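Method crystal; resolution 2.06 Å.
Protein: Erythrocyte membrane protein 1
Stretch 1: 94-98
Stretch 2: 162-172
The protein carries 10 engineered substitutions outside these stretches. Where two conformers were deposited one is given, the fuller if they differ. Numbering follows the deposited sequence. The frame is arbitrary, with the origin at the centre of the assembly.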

# COMPACT_ATOMS: atom_id res chain seq x y z
N ARG A 94 2.95 -24.60 -11.54
CA ARG A 94 3.96 -23.93 -10.70
C ARG A 94 3.38 -23.41 -9.38
O ARG A 94 2.17 -23.27 -9.26
CB ARG A 94 4.60 -22.71 -11.42
CG ARG A 94 6.06 -22.76 -12.00
CD ARG A 94 7.04 -23.59 -11.18
NE ARG A 94 7.33 -23.02 -9.85
CZ ARG A 94 7.83 -23.73 -8.84
NH1 ARG A 94 8.07 -25.02 -8.98
NH2 ARG A 94 8.09 -23.14 -7.68
N LYS A 95 4.27 -23.06 -8.43
CA LYS A 95 3.97 -22.47 -7.11
C LYS A 95 3.76 -20.90 -7.23
O LYS A 95 4.10 -20.35 -8.29
CB LYS A 95 5.16 -22.75 -6.17
CG LYS A 95 5.26 -24.17 -5.61
CD LYS A 95 4.24 -24.50 -4.51
CE LYS A 95 4.12 -25.98 -4.24
NZ LYS A 95 3.52 -26.72 -5.40
N PRO A 96 3.40 -20.16 -6.11
CA PRO A 96 3.17 -18.70 -6.21
C PRO A 96 4.33 -17.70 -6.11
O PRO A 96 4.29 -16.71 -6.84
CB PRO A 96 2.14 -18.44 -5.09
CG PRO A 96 1.63 -19.80 -4.70
CD PRO A 96 2.87 -20.63 -4.82
N CYS A 97 5.33 -17.89 -5.18
CA CYS A 97 6.44 -16.92 -5.00
C CYS A 97 7.70 -17.13 -5.88
O CYS A 97 8.67 -16.37 -5.74
CB CYS A 97 6.83 -16.76 -3.53
SG CYS A 97 5.46 -16.33 -2.43
N TYR A 98 7.71 -18.14 -6.73
CA TYR A 98 8.85 -18.44 -7.60
C TYR A 98 9.06 -17.35 -8.64
O TYR A 98 8.13 -16.97 -9.35
CB TYR A 98 8.68 -19.81 -8.29
CG TYR A 98 9.78 -20.13 -9.28
CD1 TYR A 98 11.09 -20.33 -8.86
CD2 TYR A 98 9.51 -20.19 -10.65
CE1 TYR A 98 12.11 -20.62 -9.77
CE2 TYR A 98 10.52 -20.46 -11.57
CZ TYR A 98 11.82 -20.69 -11.13
OH TYR A 98 12.82 -20.97 -12.02
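Stretch 2 (162-172) LVTAKYEGNYI

Stretch 2 is helical throughout, an internal piece of a helix that begins before Leu162 and continues past Ile172. From Lys166 onward, each amide bonds to the carbonyl four residues earlier, as from Lys166 N to Leu162 O at 2.9 Å and from Ile172 N to Glu168 O at 2.9 Å. Stretch 1 has no regular secondary structure. Its first residues are extended, and the chain turns at Pro96 and Cys97, where psi falls to -41° and 0°. With no axis in stretch 1, no crossing angle applies. The direction can still be followed: Pro96 lies by Val163, Thr164 and Tyr167, and Cys97 lies by Tyr167 and Tyr171, one turn further on. The backbones come nearest at Pro96 CA and Thr164 CA, 5.6 Å apart.

Pro96 loses the most surface to the other stretch, and Tyr167 is next. Both point toward the opposing stretch. The proline ring packs over one face of the tyrosine ring. Pro96 CD is 3.9 Å from the centroid of the Tyr167 ring and 26° off the ring normal, a CH-pi contact. The closest approach between the two residues is Pro96 CG to Tyr167 CD1, 3.4 Å. Tyr167 has chi1 near m (-77°) and chi2 of 92°.

Pro96 CG also reaches the preceding turn of the helix. Pro96 CG is 3.8 Å from Val163 CG1, an apolar contact, and 3.7 Å from Val163 O. Val163 O also accepts the backbone hydrogen bond from Tyr167 N, at 3.2 Å. Thr164 meets the proline through its backbone, with Thr164 CA 4.2 Å from Pro96 CG. Its side chain points sideways, and its OG1 is hydrogen-bonded elsewhere in the structure.

Cys97 continues the contact along the helix. Its CA-to-CB bond points toward stretch 2, and chi1 is m. Cys97 SG lies 4.1 Å from Tyr167 CB and 4.0 Å from Tyr167 O. A looser contact joins Cys97 SG to Tyr171 CB at 4.5 Å. The Tyr171 side chain starts toward stretch 1, but its end leads away. The cysteine is covalently bonded to a group elsewhere in the structure.

Lys95 adds a smaller contact at the phenol end of Tyr167. Lys95 CD is 3.8 Å from Tyr167 OH and lies oblique to the ring. Arg94 and Tyr98 make no contact with stretch 2.

No hydrogen bond links the two stretches. They meet by packing alone, burying 276 Å² summed over both sides.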

# COMPACT_ATOMS: atom_id res chain seq x y z
N LEU A 162 -6.72 -19.71 -3.48
CA LEU A 162 -6.40 -19.99 -2.06
C LEU A 162 -4.92 -20.28 -1.92
O LEU A 162 -4.29 -19.79 -0.97
CB LEU A 162 -7.22 -21.15 -1.49
CG LEU A 162 -8.74 -20.98 -1.33
CD1 LEU A 162 -9.31 -22.12 -0.53
CD2 LEU A 162 -9.12 -19.68 -0.64
N VAL A 163 -4.33 -20.99 -2.90
CA VAL A 163 -2.88 -21.30 -2.94
C VAL A 163 -2.10 -19.97 -3.03
O VAL A 163 -1.13 -19.79 -2.29
CB VAL A 163 -2.53 -22.30 -4.10
CG1 VAL A 163 -1.01 -22.48 -4.27
CG2 VAL A 163 -3.22 -23.66 -3.88
N THR A 164 -2.57 -19.01 -3.88
CA THR A 164 -1.92 -17.69 -4.02
C THR A 164 -1.96 -16.96 -2.66
O THR A 164 -0.93 -16.47 -2.17
CB THR A 164 -2.66 -16.86 -5.12
OG1 THR A 164 -2.61 -17.53 -6.38
CG2 THR A 164 -2.15 -15.45 -5.25
N ALA A 165 -3.16 -16.90 -2.05
CA ALA A 165 -3.39 -16.24 -0.75
C ALA A 165 -2.50 -16.79 0.35
O ALA A 165 -1.79 -16.03 1.01
CB ALA A 165 -4.87 -16.32 -0.38
N LYS A 166 -2.49 -18.14 0.52
CA LYS A 166 -1.63 -18.80 1.51
C LYS A 166 -0.17 -18.33 1.39
O LYS A 166 0.42 -17.81 2.36
CB LYS A 166 -1.73 -20.33 1.37
CG LYS A 166 -0.71 -21.11 2.21
CD LYS A 166 -0.51 -22.54 1.69
CE LYS A 166 0.55 -23.34 2.44
NZ LYS A 166 1.94 -22.88 2.15
N TYR A 167 0.39 -18.44 0.17
CA TYR A 167 1.79 -18.06 -0.06
C TYR A 167 2.07 -16.62 0.06
O TYR A 167 3.04 -16.26 0.75
CB TYR A 167 2.31 -18.66 -1.36
CG TYR A 167 2.65 -20.13 -1.22
CD1 TYR A 167 1.70 -21.11 -1.51
CD2 TYR A 167 3.87 -20.54 -0.70
CE1 TYR A 167 2.00 -22.46 -1.40
CE2 TYR A 167 4.18 -21.89 -0.56
CZ TYR A 167 3.25 -22.85 -0.92
OH TYR A 167 3.54 -24.19 -0.79
N GLU A 168 1.20 -15.76 -0.52
CA GLU A 168 1.36 -14.29 -0.40
C GLU A 168 1.38 -13.87 1.08
O GLU A 168 2.25 -13.11 1.50
CB GLU A 168 0.22 -13.56 -1.19
CG GLU A 168 0.27 -12.04 -1.08
CD GLU A 168 1.55 -11.34 -1.50
OE1 GLU A 168 2.29 -11.89 -2.36
OE2 GLU A 168 1.78 -10.19 -1.04
N GLY A 169 0.41 -14.40 1.85
CA GLY A 169 0.30 -14.17 3.29
C GLY A 169 1.55 -14.63 4.02
O GLY A 169 2.08 -13.90 4.87
N ASN A 170 2.05 -15.84 3.66
CA ASN A 170 3.28 -16.35 4.25
C ASN A 170 4.43 -15.41 4.01
O ASN A 170 5.13 -15.06 4.96
CB ASN A 170 3.58 -17.77 3.78
CG ASN A 170 3.85 -18.68 4.95
OD1 ASN A 170 4.69 -18.39 5.82
ND2 ASN A 170 3.09 -19.74 5.04
N TYR A 171 4.58 -14.89 2.76
CA TYR A 171 5.67 -13.94 2.52
C TYR A 171 5.49 -12.72 3.39
O TYR A 171 6.43 -12.32 4.07
CB TYR A 171 5.85 -13.52 1.03
CG TYR A 171 6.80 -12.35 0.94
CD1 TYR A 171 8.18 -12.54 0.93
CD2 TYR A 171 6.34 -11.04 1.06
CE1 TYR A 171 9.07 -11.47 1.02
CE2 TYR A 171 7.21 -9.96 1.19
CZ TYR A 171 8.58 -10.18 1.13
OH TYR A 171 9.44 -9.12 1.22
N ILE A 172 4.28 -12.06 3.33
CA ILE A 172 4.05 -10.82 4.07
C ILE A 172 4.39 -10.98 5.53
O ILE A 172 5.13 -10.18 6.09
CB ILE A 172 2.60 -10.22 3.89
CG1 ILE A 172 2.26 -9.83 2.42
CG2 ILE A 172 2.29 -9.11 4.91
CD1 ILE A 172 3.05 -8.75 1.81